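Dihydrodipicolinate synthase (Bacteroides thetaiotaomicron, PDB 4XKY) probably catalyses, through a Schiff base with pyruvate, the aldol-type condensation with aspartate semialdehyde that leads towards diaminopimelate and lysine, working as a tetramer. Local coordinates at residues A[47-51]-A[258-263]; A[56-60]-A[87-91]; A[63-67]-A[94-100]; A[160-166]-A[186-192]; A[243-248]-A[294-298]. All blocks are in the same frame, centred on the assembly; numbering follows the deposited sequence. Where two conformers were deposited one is given.

Contact 1 (A[47-51]-A[258-263]); sequences TTGES and YLKGLK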
# COMPACT_ATOMS: atom_id res chain seq x y z
N THR A 47 14.84 -9.78 12.50
CA THR A 47 14.61 -10.10 11.06
C THR A 47 15.80 -10.82 10.43
O THR A 47 15.64 -11.83 9.76
CB THR A 47 14.34 -8.81 10.24
OG1 THR A 47 13.30 -8.06 10.87
CG2 THR A 47 13.87 -9.15 8.80
N THR A 48 17.00 -10.30 10.67
CA THR A 48 18.25 -10.94 10.28
C THR A 48 18.43 -12.38 10.82
O THR A 48 19.08 -13.22 10.15
CB THR A 48 19.42 -10.05 10.71
OG1 THR A 48 19.31 -8.80 10.02
CG2 THR A 48 20.71 -10.66 10.34
N GLY A 49 17.84 -12.64 11.99
CA GLY A 49 17.82 -13.96 12.65
C GLY A 49 16.69 -14.87 12.19
O GLY A 49 16.50 -15.95 12.76
N GLU A 50 15.93 -14.43 11.18
CA GLU A 50 14.85 -15.25 10.58
C GLU A 50 13.76 -15.69 11.62
O GLU A 50 13.21 -16.78 11.51
CB GLU A 50 15.45 -16.53 9.92
CG GLU A 50 16.21 -16.33 8.63
CD GLU A 50 17.03 -17.55 8.21
OE1 GLU A 50 16.55 -18.43 7.45
OE2 GLU A 50 18.19 -17.61 8.66
N SER A 51 13.46 -14.88 12.62
CA SER A 51 12.67 -15.44 13.76
C SER A 51 11.29 -15.98 13.33
O SER A 51 10.88 -17.09 13.70
CB SER A 51 12.45 -14.42 14.88
OG SER A 51 11.80 -15.07 15.98
N TYR A 258 19.40 -9.90 0.89
CA TYR A 258 20.20 -9.45 2.02
C TYR A 258 20.60 -10.63 2.90
O TYR A 258 21.76 -10.85 3.14
CB TYR A 258 19.45 -8.39 2.83
CG TYR A 258 19.91 -8.22 4.25
CD1 TYR A 258 21.13 -7.63 4.56
CD2 TYR A 258 19.09 -8.59 5.30
CE1 TYR A 258 21.52 -7.45 5.89
CE2 TYR A 258 19.46 -8.42 6.62
CZ TYR A 258 20.69 -7.87 6.92
OH TYR A 258 21.04 -7.70 8.24
N LEU A 259 19.63 -11.41 3.31
CA LEU A 259 19.85 -12.53 4.21
C LEU A 259 20.73 -13.63 3.57
O LEU A 259 21.66 -14.13 4.17
CB LEU A 259 18.51 -13.10 4.61
CG LEU A 259 18.59 -14.41 5.38
CD1 LEU A 259 19.19 -14.18 6.76
CD2 LEU A 259 17.22 -15.06 5.46
N LYS A 260 20.40 -14.00 2.34
CA LYS A 260 21.14 -15.00 1.62
C LYS A 260 22.59 -14.60 1.42
O LYS A 260 23.48 -15.43 1.51
CB LYS A 260 20.48 -15.29 0.28
CG LYS A 260 19.21 -16.09 0.46
CD LYS A 260 18.17 -15.84 -0.61
CE LYS A 260 18.16 -16.86 -1.70
NZ LYS A 260 16.74 -17.06 -2.09
N GLY A 261 22.81 -13.34 1.09
CA GLY A 261 24.14 -12.82 0.88
C GLY A 261 24.95 -12.79 2.15
O GLY A 261 26.10 -13.25 2.17
N LEU A 262 24.37 -12.22 3.20
CA LEU A 262 25.01 -12.21 4.51
C LEU A 262 25.42 -13.60 4.95
O LEU A 262 26.55 -13.85 5.30
CB LEU A 262 24.05 -11.66 5.55
CG LEU A 262 24.60 -11.33 6.92
CD1 LEU A 262 25.67 -10.27 6.78
CD2 LEU A 262 23.48 -10.82 7.81
N LYS A 263 24.48 -14.54 4.91
CA LYS A 263 24.79 -15.90 5.33
C LYS A 263 25.82 -16.59 4.41
O LYS A 263 26.70 -17.30 4.88
CB LYS A 263 23.51 -16.72 5.49
CG LYS A 263 22.79 -16.50 6.81
CD LYS A 263 21.84 -17.66 7.07
CE LYS A 263 21.38 -17.70 8.51
NZ LYS A 263 20.47 -18.85 8.81
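Thr48 lies against one side of helix 257-268, where its methyl CG2 packs on Leu262 CD2 at 3.8 Å and its hydroxyl meets the phenol of Tyr258. The hydrogen bond between Thr48 OG1 and Tyr258 OH is 2.7 Å long, and the threonine oxygen approaches the ring at its edge. A threonine suits this place because one small side chain presents a polar and an apolar branch to the helix. Leu259 fills the space between, its CD1 3.5 Å from Thr48 O and its CD2 3.6 Å from Glu50 CG, so that the aliphatic part of the glutamate is covered as well. The loop makes a tight turn, Glu50 N bonding to Thr47 O at 3.0 Å, and the CA-to-CB bond of Glu50 points toward the helix. There Lys263 NZ forms a salt bridge of 2.6 Å with Glu50 OE2; Thr14 O and Tyr275 O also accept from the ammonium, and Glu50 OE1 accepts from Ala277 N. Thr48 is a predicted pyruvate-binding residue in the loop after barrel strand 42-44. A buried charge pair with further partners on both sides ties the loop to the helix, consistent with keeping the predicted pyruvate-binding residue Thr48 in place.

Contact 2 (A[56-60]-A[87-91]); sequences YKLRM and ESVNL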
# COMPACT_ATOMS: atom_id res chain seq x y z
N TYR A 56 9.17 -22.65 16.92
CA TYR A 56 9.30 -22.22 18.31
C TYR A 56 10.47 -22.88 18.99
O TYR A 56 11.20 -22.26 19.72
CB TYR A 56 8.05 -22.59 19.10
CG TYR A 56 7.81 -21.65 20.25
CD1 TYR A 56 7.47 -20.33 20.01
CD2 TYR A 56 7.95 -22.07 21.57
CE1 TYR A 56 7.25 -19.45 21.04
CE2 TYR A 56 7.73 -21.19 22.61
CZ TYR A 56 7.38 -19.87 22.33
OH TYR A 56 7.14 -18.95 23.30
N LYS A 57 10.63 -24.18 18.76
CA LYS A 57 11.76 -24.89 19.32
C LYS A 57 13.08 -24.23 18.95
O LYS A 57 13.94 -23.99 19.80
CB LYS A 57 11.74 -26.34 18.85
CG LYS A 57 12.86 -27.21 19.42
CD LYS A 57 12.98 -28.51 18.63
CE LYS A 57 13.95 -28.38 17.46
NZ LYS A 57 13.88 -29.56 16.56
N LEU A 58 13.24 -23.91 17.67
CA LEU A 58 14.51 -23.34 17.23
C LEU A 58 14.75 -21.96 17.80
O LEU A 58 15.85 -21.65 18.21
CB LEU A 58 14.58 -23.31 15.72
CG LEU A 58 15.92 -23.28 15.02
CD1 LEU A 58 16.90 -24.25 15.61
CD2 LEU A 58 15.68 -23.62 13.57
N ARG A 59 13.71 -21.15 17.88
CA ARG A 59 13.83 -19.85 18.52
C ARG A 59 14.30 -20.04 19.99
O ARG A 59 15.17 -19.33 20.46
CB ARG A 59 12.51 -19.08 18.43
CG ARG A 59 12.14 -18.72 17.01
CD ARG A 59 10.65 -18.52 16.83
NE ARG A 59 10.23 -17.22 17.35
CZ ARG A 59 8.96 -16.86 17.53
NH1 ARG A 59 7.98 -17.72 17.24
NH2 ARG A 59 8.69 -15.66 18.02
N MET A 60 13.76 -21.03 20.69
CA MET A 60 14.18 -21.26 22.07
C MET A 60 15.63 -21.71 22.17
O MET A 60 16.36 -21.23 23.02
CB MET A 60 13.25 -22.24 22.79
CG MET A 60 11.88 -21.61 23.01
SD MET A 60 10.62 -22.56 23.89
CE MET A 60 10.75 -24.19 23.15
N GLU A 87 2.70 -16.58 23.50
CA GLU A 87 4.00 -17.07 23.04
C GLU A 87 5.12 -16.04 23.26
O GLU A 87 6.24 -16.38 23.66
CB GLU A 87 3.95 -17.46 21.55
CG GLU A 87 2.97 -18.58 21.21
CD GLU A 87 3.20 -19.86 21.99
OE1 GLU A 87 4.31 -20.02 22.54
OE2 GLU A 87 2.27 -20.68 22.08
N SER A 88 4.80 -14.78 23.02
CA SER A 88 5.75 -13.71 23.26
C SER A 88 6.21 -13.65 24.75
O SER A 88 7.41 -13.58 25.04
CB SER A 88 5.16 -12.39 22.76
OG SER A 88 6.04 -11.33 23.03
N VAL A 89 5.25 -13.70 25.67
CA VAL A 89 5.56 -13.67 27.09
C VAL A 89 6.41 -14.90 27.46
O VAL A 89 7.37 -14.79 28.20
CB VAL A 89 4.28 -13.57 27.95
CG1 VAL A 89 4.59 -13.82 29.43
CG2 VAL A 89 3.63 -12.19 27.75
N ASN A 90 6.09 -16.06 26.89
CA ASN A 90 6.86 -17.27 27.17
C ASN A 90 8.33 -17.11 26.73
O ASN A 90 9.24 -17.57 27.42
CB ASN A 90 6.18 -18.48 26.50
CG ASN A 90 6.95 -19.76 26.71
OD1 ASN A 90 6.95 -20.32 27.80
ND2 ASN A 90 7.63 -20.23 25.67
N LEU A 91 8.58 -16.45 25.60
CA LEU A 91 9.96 -16.26 25.16
C LEU A 91 10.69 -15.31 26.08
O LEU A 91 11.89 -15.52 26.35
CB LEU A 91 10.06 -15.73 23.73
CG LEU A 91 9.63 -16.66 22.61
CD1 LEU A 91 9.76 -15.94 21.28
CD2 LEU A 91 10.45 -17.94 22.59
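Tyr56 and Leu91 bury the most surface here, and they interlock. The tyrosine reaches from the first turn of helix 56-70 across to helix 85-97, where its OH donates to Glu87 O at 2.7 Å and accepts from Asn90 ND2 at 2.7 Å. A phenol is long enough to bridge helix axes 11.9 Å apart, and its hydroxyl can donate one hydrogen bond and accept another at the same time. Leu91 CD2 packs 3.6 Å from Tyr56 CZ and 4.0 Å from Met60 CG, while its CD1 lies 3.4 Å from Arg59 NH2. Arg59 thus sets its guanidinium against the leucine methyl, while its charge is paired with Asp82. Glu87 OE1 sits over one face of the Tyr56 ring, but Glu87 OE2 is bonded to the backbone of a neighbouring subunit, an aromatic residue of which also meets the Tyr56 ring. The segments run nearly parallel, at 26°, as expected of successive outer helices flanking strand 76-79 in a (βα)8, or TIM, barrel.

Contact 3 (A[63-67]-A[94-100]); sequences IKNTC and LAADHGA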
# COMPACT_ATOMS: atom_id res chain seq x y z
N ILE A 63 17.99 -18.70 21.73
CA ILE A 63 18.08 -17.94 22.95
C ILE A 63 18.97 -18.62 23.99
O ILE A 63 19.87 -17.98 24.54
CB ILE A 63 16.67 -17.74 23.54
CG1 ILE A 63 15.89 -16.77 22.65
CG2 ILE A 63 16.72 -17.19 24.97
CD1 ILE A 63 14.40 -16.81 22.90
N LYS A 64 18.71 -19.90 24.26
CA LYS A 64 19.46 -20.65 25.26
C LYS A 64 20.94 -20.72 24.91
O LYS A 64 21.78 -20.33 25.70
CB LYS A 64 18.93 -22.08 25.42
CG LYS A 64 17.51 -22.22 25.97
CD LYS A 64 17.28 -23.67 26.43
CE LYS A 64 15.88 -24.21 26.18
NZ LYS A 64 15.67 -24.64 24.77
N ASN A 65 21.27 -21.21 23.72
CA ASN A 65 22.69 -21.25 23.32
C ASN A 65 23.37 -19.88 23.31
O ASN A 65 24.53 -19.78 23.70
CB ASN A 65 22.88 -21.93 21.97
CG ASN A 65 22.78 -23.43 22.06
OD1 ASN A 65 23.77 -24.11 22.34
ND2 ASN A 65 21.57 -23.94 21.90
N THR A 66 22.67 -18.84 22.84
CA THR A 66 23.31 -17.51 22.80
C THR A 66 23.68 -17.03 24.24
O THR A 66 24.77 -16.52 24.49
CB THR A 66 22.45 -16.47 22.07
OG1 THR A 66 22.29 -16.85 20.69
CG2 THR A 66 23.14 -15.14 22.10
N CYS A 67 22.77 -17.20 25.19
CA CYS A 67 23.05 -16.79 26.57
C CYS A 67 24.16 -17.66 27.17
O CYS A 67 25.05 -17.13 27.79
CB CYS A 67 21.82 -16.85 27.44
SG CYS A 67 20.48 -15.75 26.97
N LEU A 94 11.69 -17.23 29.20
CA LEU A 94 12.80 -18.08 28.84
C LEU A 94 14.08 -17.25 28.78
O LEU A 94 15.08 -17.60 29.38
CB LEU A 94 12.53 -18.75 27.50
CG LEU A 94 13.72 -19.58 27.03
CD1 LEU A 94 13.66 -20.94 27.70
CD2 LEU A 94 13.78 -19.72 25.53
N ALA A 95 14.02 -16.14 28.06
CA ALA A 95 15.12 -15.17 28.04
C ALA A 95 15.59 -14.81 29.45
O ALA A 95 16.79 -14.90 29.74
CB ALA A 95 14.73 -13.92 27.27
N ALA A 96 14.67 -14.44 30.34
CA ALA A 96 15.07 -14.12 31.72
C ALA A 96 15.75 -15.27 32.44
O ALA A 96 16.78 -15.07 33.07
CB ALA A 96 13.88 -13.65 32.55
N ASP A 97 15.17 -16.46 32.37
CA ASP A 97 15.74 -17.63 33.07
C ASP A 97 17.15 -17.96 32.61
O ASP A 97 17.96 -18.50 33.36
CB ASP A 97 14.87 -18.86 32.86
CG ASP A 97 13.51 -18.73 33.51
OD1 ASP A 97 13.35 -17.95 34.46
OD2 ASP A 97 12.59 -19.43 33.05
N HIS A 98 17.45 -17.66 31.35
CA HIS A 98 18.78 -17.94 30.83
C HIS A 98 19.76 -16.77 30.90
O HIS A 98 20.88 -16.87 30.40
CB HIS A 98 18.61 -18.48 29.43
CG HIS A 98 18.06 -19.86 29.43
ND1 HIS A 98 18.87 -20.97 29.51
CD2 HIS A 98 16.79 -20.31 29.50
CE1 HIS A 98 18.12 -22.05 29.54
NE2 HIS A 98 16.86 -21.68 29.55
N GLY A 99 19.35 -15.68 31.54
CA GLY A 99 20.26 -14.59 31.82
C GLY A 99 20.35 -13.51 30.76
O GLY A 99 21.30 -12.75 30.77
N ALA A 100 19.37 -13.41 29.86
CA ALA A 100 19.35 -12.29 28.91
C ALA A 100 19.11 -11.03 29.70
O ALA A 100 18.62 -11.10 30.82
CB ALA A 100 18.27 -12.47 27.85
O HOH W 1 21.49 -20.84 28.46
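The backbones of 63-67 and 94-100 come close at two points, with CA atoms 6.5 Å apart for Ile63 and Ala95 and 6.1 Å for Cys67 and His98. The second helix ends here in a Schellman motif: Ala100 N bonds to Ala95 O at 3.0 Å and Gly99 N to Ala96 O at 3.1 Å. Gly99, with its positive phi, is the C-prime residue; at these backbone angles a CB would be jammed against the preceding carbonyl oxygen. The turn redirects the chain from helix 85-97 into strand 102-105, a helix-to-strand connection of the TIM barrel, and sets it beside the neighbouring helix 56-70. On the inner side small and branched residues allow close approach. Ile63 CG2 packs 3.9 Å from Leu94 CD2 and 4.0 Å from Ala95 CA, while Ile63, Ala95 and Ala100 also touch Val78 of the barrel strand beneath. Cys67 is slim enough for its CB to come 3.1 Å from His98 O, and its SG lies 4.1 Å from Ala100 CB. Towards solvent, Lys64 lays its methylenes on the imidazole: CG sits 3.8 Å from the centroid of the His98 ring, a CH-pi contact. One water joins Lys64 O and His98 ND1, at 2.8 Å from each.

Contact 4 (A[160-166]-A[186-192]); sequences VIGFKDS and FSMLVGP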
# COMPACT_ATOMS: atom_id res chain seq x y z
N VAL A 160 10.53 0.29 30.19
CA VAL A 160 10.76 0.54 28.76
C VAL A 160 12.02 1.40 28.64
O VAL A 160 12.06 2.52 29.14
CB VAL A 160 9.54 1.26 28.14
CG1 VAL A 160 9.73 1.49 26.65
CG2 VAL A 160 8.28 0.45 28.33
N ILE A 161 13.08 0.89 28.01
CA ILE A 161 14.38 1.60 28.07
C ILE A 161 14.92 2.04 26.72
O ILE A 161 15.96 2.67 26.64
CB ILE A 161 15.48 0.77 28.80
CG1 ILE A 161 15.70 -0.59 28.14
CG2 ILE A 161 15.10 0.60 30.27
CD1 ILE A 161 16.83 -1.43 28.74
N GLY A 162 14.23 1.73 25.64
CA GLY A 162 14.74 2.13 24.36
C GLY A 162 13.82 1.90 23.20
O GLY A 162 12.69 1.43 23.37
N PHE A 163 14.33 2.25 22.03
CA PHE A 163 13.59 2.23 20.80
C PHE A 163 14.57 1.92 19.66
O PHE A 163 15.68 2.47 19.62
CB PHE A 163 12.95 3.60 20.61
CG PHE A 163 12.28 3.80 19.27
CD1 PHE A 163 11.02 3.29 19.03
CD2 PHE A 163 12.90 4.53 18.27
CE1 PHE A 163 10.40 3.46 17.80
CE2 PHE A 163 12.28 4.72 17.04
CZ PHE A 163 11.03 4.18 16.81
N LYS A 164 14.16 1.01 18.78
CA LYS A 164 14.91 0.59 17.59
C LYS A 164 14.00 0.90 16.40
O LYS A 164 12.84 0.50 16.39
CB LYS A 164 15.21 -0.92 17.66
CG LYS A 164 15.99 -1.49 16.48
CD LYS A 164 15.80 -3.00 16.22
CE LYS A 164 15.73 -3.30 14.71
NZ LYS A 164 16.53 -4.42 14.10
N ASP A 165 14.53 1.61 15.42
CA ASP A 165 13.81 1.90 14.18
C ASP A 165 14.45 1.20 12.99
O ASP A 165 15.62 1.42 12.70
CB ASP A 165 13.77 3.40 13.87
CG ASP A 165 12.86 3.73 12.68
OD1 ASP A 165 11.89 2.99 12.46
OD2 ASP A 165 13.11 4.72 11.96
N SER A 166 13.66 0.37 12.32
CA SER A 166 14.08 -0.32 11.11
C SER A 166 13.44 0.26 9.83
O SER A 166 13.70 -0.25 8.75
CB SER A 166 13.75 -1.81 11.23
OG SER A 166 14.72 -2.45 12.05
N PHE A 186 17.32 7.12 27.47
CA PHE A 186 16.47 6.24 26.65
C PHE A 186 17.19 5.97 25.36
O PHE A 186 17.53 6.90 24.65
CB PHE A 186 15.15 6.96 26.35
CG PHE A 186 14.15 6.13 25.57
CD1 PHE A 186 13.29 5.25 26.22
CD2 PHE A 186 14.01 6.30 24.20
CE1 PHE A 186 12.35 4.52 25.51
CE2 PHE A 186 13.06 5.59 23.48
CZ PHE A 186 12.23 4.70 24.14
N SER A 187 17.41 4.70 25.07
CA SER A 187 18.37 4.33 24.04
C SER A 187 17.64 4.41 22.69
O SER A 187 16.56 3.84 22.53
CB SER A 187 18.96 2.95 24.35
OG SER A 187 19.78 2.52 23.29
N MET A 188 18.21 5.17 21.77
CA MET A 188 17.66 5.37 20.42
C MET A 188 18.59 4.73 19.39
O MET A 188 19.71 5.23 19.15
CB MET A 188 17.49 6.86 20.10
CG MET A 188 16.46 7.61 20.94
SD MET A 188 14.78 7.17 20.46
CE MET A 188 14.72 7.99 18.87
N LEU A 189 18.11 3.65 18.77
CA LEU A 189 18.90 2.83 17.86
C LEU A 189 18.34 2.76 16.43
O LEU A 189 17.11 2.78 16.23
CB LEU A 189 19.02 1.41 18.42
CG LEU A 189 19.48 1.30 19.88
CD1 LEU A 189 19.26 -0.12 20.40
CD2 LEU A 189 20.93 1.74 20.04
N VAL A 190 19.22 2.72 15.44
CA VAL A 190 18.82 2.59 14.03
C VAL A 190 19.30 1.27 13.47
O VAL A 190 20.46 0.90 13.63
CB VAL A 190 19.37 3.73 13.16
CG1 VAL A 190 18.54 5.00 13.33
CG2 VAL A 190 20.83 4.00 13.50
N GLY A 191 18.40 0.56 12.79
CA GLY A 191 18.68 -0.76 12.24
C GLY A 191 19.54 -0.70 11.00
O GLY A 191 20.62 -1.29 10.97
N PRO A 192 19.07 0.01 9.97
CA PRO A 192 19.73 -0.08 8.69
C PRO A 192 21.10 0.53 8.71
O PRO A 192 21.25 1.69 9.08
CB PRO A 192 18.80 0.71 7.76
CG PRO A 192 17.47 0.53 8.40
CD PRO A 192 17.75 0.65 9.86
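Phe186, just before strand 187-190, forms the apolar centre. Its ring lies with one face over Gly162 CA, a CH-pi contact of 3.7 Å to the centroid, and its CE2 is 3.5 Å from Phe163 CB. Glycine is needed at 162: an ideal CB would stand only 2.9 Å from Ser187 O. Next along the same face, Met188 SD is 3.9 Å from Phe163 CD2, a Met-aromatic contact, and these side chains face the outer helices 148-154 and 170-180. Further out the backbones zip together in parallel register. Ser187 N donates to Ile161 O (2.9 Å), Phe163 N to Ser187 O (2.8 Å), Leu189 N to Phe163 O (2.8 Å), Asp165 N to Leu189 O (2.9 Å) and Gly191 N to Asp165 O (2.9 Å). On the other face, beside Leu189, Lys164 points into the barrel near Tyr136 and Val208. These are neighbouring strands of a right-handed beta-alpha-beta unit in a TIM barrel, and Lys164 is the predicted Schiff-base lysine of this class I aldolase-type active site.

Contact 5 (A[243-248]-A[294-298]); sequences QISATI and ALQNL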
# COMPACT_ATOMS: atom_id res chain seq x y z
N GLN A 243 29.70 -0.01 -0.16
CA GLN A 243 30.12 -1.05 -1.08
C GLN A 243 29.58 -2.44 -0.67
O GLN A 243 29.15 -3.22 -1.52
CB GLN A 243 31.65 -1.08 -1.17
CG GLN A 243 32.13 -1.94 -2.33
CD GLN A 243 33.63 -2.01 -2.42
OE1 GLN A 243 34.32 -1.19 -1.87
NE2 GLN A 243 34.14 -3.01 -3.11
N ILE A 244 29.63 -2.75 0.62
CA ILE A 244 29.09 -4.00 1.14
C ILE A 244 27.62 -4.07 0.78
O ILE A 244 27.14 -5.06 0.22
CB ILE A 244 29.26 -4.07 2.67
CG1 ILE A 244 30.71 -4.32 3.03
CG2 ILE A 244 28.39 -5.17 3.27
CD1 ILE A 244 31.05 -3.86 4.42
N SER A 245 26.92 -2.98 1.07
CA SER A 245 25.48 -2.89 0.78
C SER A 245 25.13 -3.07 -0.71
O SER A 245 24.11 -3.72 -1.06
CB SER A 245 24.93 -1.56 1.32
OG SER A 245 23.59 -1.35 0.90
N ALA A 246 25.95 -2.49 -1.58
CA ALA A 246 25.74 -2.56 -3.02
C ALA A 246 26.08 -3.91 -3.61
O ALA A 246 25.52 -4.26 -4.65
CB ALA A 246 26.58 -1.51 -3.72
N THR A 247 27.03 -4.62 -2.99
CA THR A 247 27.65 -5.82 -3.60
C THR A 247 27.42 -7.13 -2.86
O THR A 247 27.47 -8.17 -3.48
CB THR A 247 29.17 -5.67 -3.85
OG1 THR A 247 29.89 -5.51 -2.60
CG2 THR A 247 29.46 -4.51 -4.80
N ILE A 248 27.20 -7.10 -1.54
CA ILE A 248 26.91 -8.35 -0.82
C ILE A 248 25.43 -8.60 -0.71
O ILE A 248 25.01 -9.75 -0.60
CB ILE A 248 27.53 -8.38 0.60
CG1 ILE A 248 29.02 -8.11 0.59
CG2 ILE A 248 27.28 -9.73 1.30
CD1 ILE A 248 29.84 -9.15 -0.14
N ALA A 294 32.68 -10.64 -4.78
CA ALA A 294 32.39 -9.42 -4.06
C ALA A 294 33.26 -9.27 -2.80
O ALA A 294 33.76 -8.17 -2.52
CB ALA A 294 30.92 -9.36 -3.68
N LEU A 295 33.41 -10.35 -2.04
CA LEU A 295 34.19 -10.30 -0.81
C LEU A 295 35.65 -10.02 -1.11
O LEU A 295 36.26 -9.22 -0.44
CB LEU A 295 34.10 -11.60 0.00
CG LEU A 295 32.87 -11.82 0.87
CD1 LEU A 295 32.90 -13.25 1.39
CD2 LEU A 295 32.81 -10.84 2.04
N GLN A 296 36.19 -10.65 -2.15
CA GLN A 296 37.57 -10.41 -2.53
C GLN A 296 37.81 -8.97 -3.00
O GLN A 296 38.91 -8.45 -2.85
CB GLN A 296 38.00 -11.35 -3.63
CG GLN A 296 38.01 -12.83 -3.28
CD GLN A 296 38.31 -13.67 -4.52
OE1 GLN A 296 37.59 -13.58 -5.52
NE2 GLN A 296 39.38 -14.46 -4.48
N ASN A 297 36.79 -8.35 -3.58
CA ASN A 297 36.86 -6.95 -3.99
C ASN A 297 36.71 -5.94 -2.86
O ASN A 297 37.06 -4.79 -3.04
CB ASN A 297 35.80 -6.65 -5.04
CG ASN A 297 36.15 -7.20 -6.40
OD1 ASN A 297 37.26 -7.67 -6.64
ND2 ASN A 297 35.20 -7.15 -7.30
N LEU A 298 36.15 -6.34 -1.73
CA LEU A 298 36.23 -5.52 -0.53
C LEU A 298 37.64 -5.58 -0.00
O LEU A 298 38.24 -4.57 0.31
CB LEU A 298 35.30 -6.03 0.57
CG LEU A 298 33.83 -6.13 0.22
CD1 LEU A 298 33.13 -6.74 1.41
CD2 LEU A 298 33.23 -4.79 -0.15
O HOH W 2 32.34 -5.86 -3.49
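Helices 231-247 and 285-298 meet here as an antiparallel pair, their short segments at 164° and 10.4 Å apart at closest approach, within the helical C-terminal part that follows the TIM barrel in this family. The apolar contacts lie towards the inside of the pair. Ile248 CD1 reaches Ala294 CB at 3.7 Å, Leu295 CD2 at 4.1 Å and Leu298 CD1 at 4.4 Å, so the end of one beta-branched isoleucine serves three partners. Ile244 CG1 adds a contact of 3.8 Å to Leu298 CD1. Ala294 is small enough to bring the backbones together: its CA is 6.0 Å from that of Thr247, and its CB packs 3.7 Å from Thr247 O. Leu295 and Ile244 continue the core, touching helices 257-268 and 216-227 respectively. Direct polar contact is slight, a weak hydrogen bond of 3.4 Å from Gln243 NE2 to Asn297 O, for which the long amide side chain has the reach; Gln243 also packs on an aromatic residue of a neighbouring subunit. Within its own helix Thr247 OG1 donates to Gln243 O at 2.6 Å, which lets its oxygen accept from solvent. A water does this, linking the two helices: it donates to Thr247 OG1 at 2.6 Å and to Ala294 O at 2.9 Å.

Contacts 2 and 3 are successive parts of one interface between helices 56-70 and 85-97, their centres 11 Å apart, and they join where Met60 CG lies 3.7 Å from Leu94 CD2. Contact 1 touches contact 2 through Ser51 OG and Arg59 NE (3.0 Å), and contact 5 through Gly261 O and Ile248 CG2 (3.8 Å), so it links barrel and C-terminal helices. Contact 4 stands apart, about 6 Å from contact 1 by nearest atoms. The predicted active site lies between these two: the side chain of Thr48 in contact 1 is about 7 Å from that of Lys164 in contact 4. Contacts 3 and 5, with centres 34 Å apart, lie on opposite sides of the chain's centre.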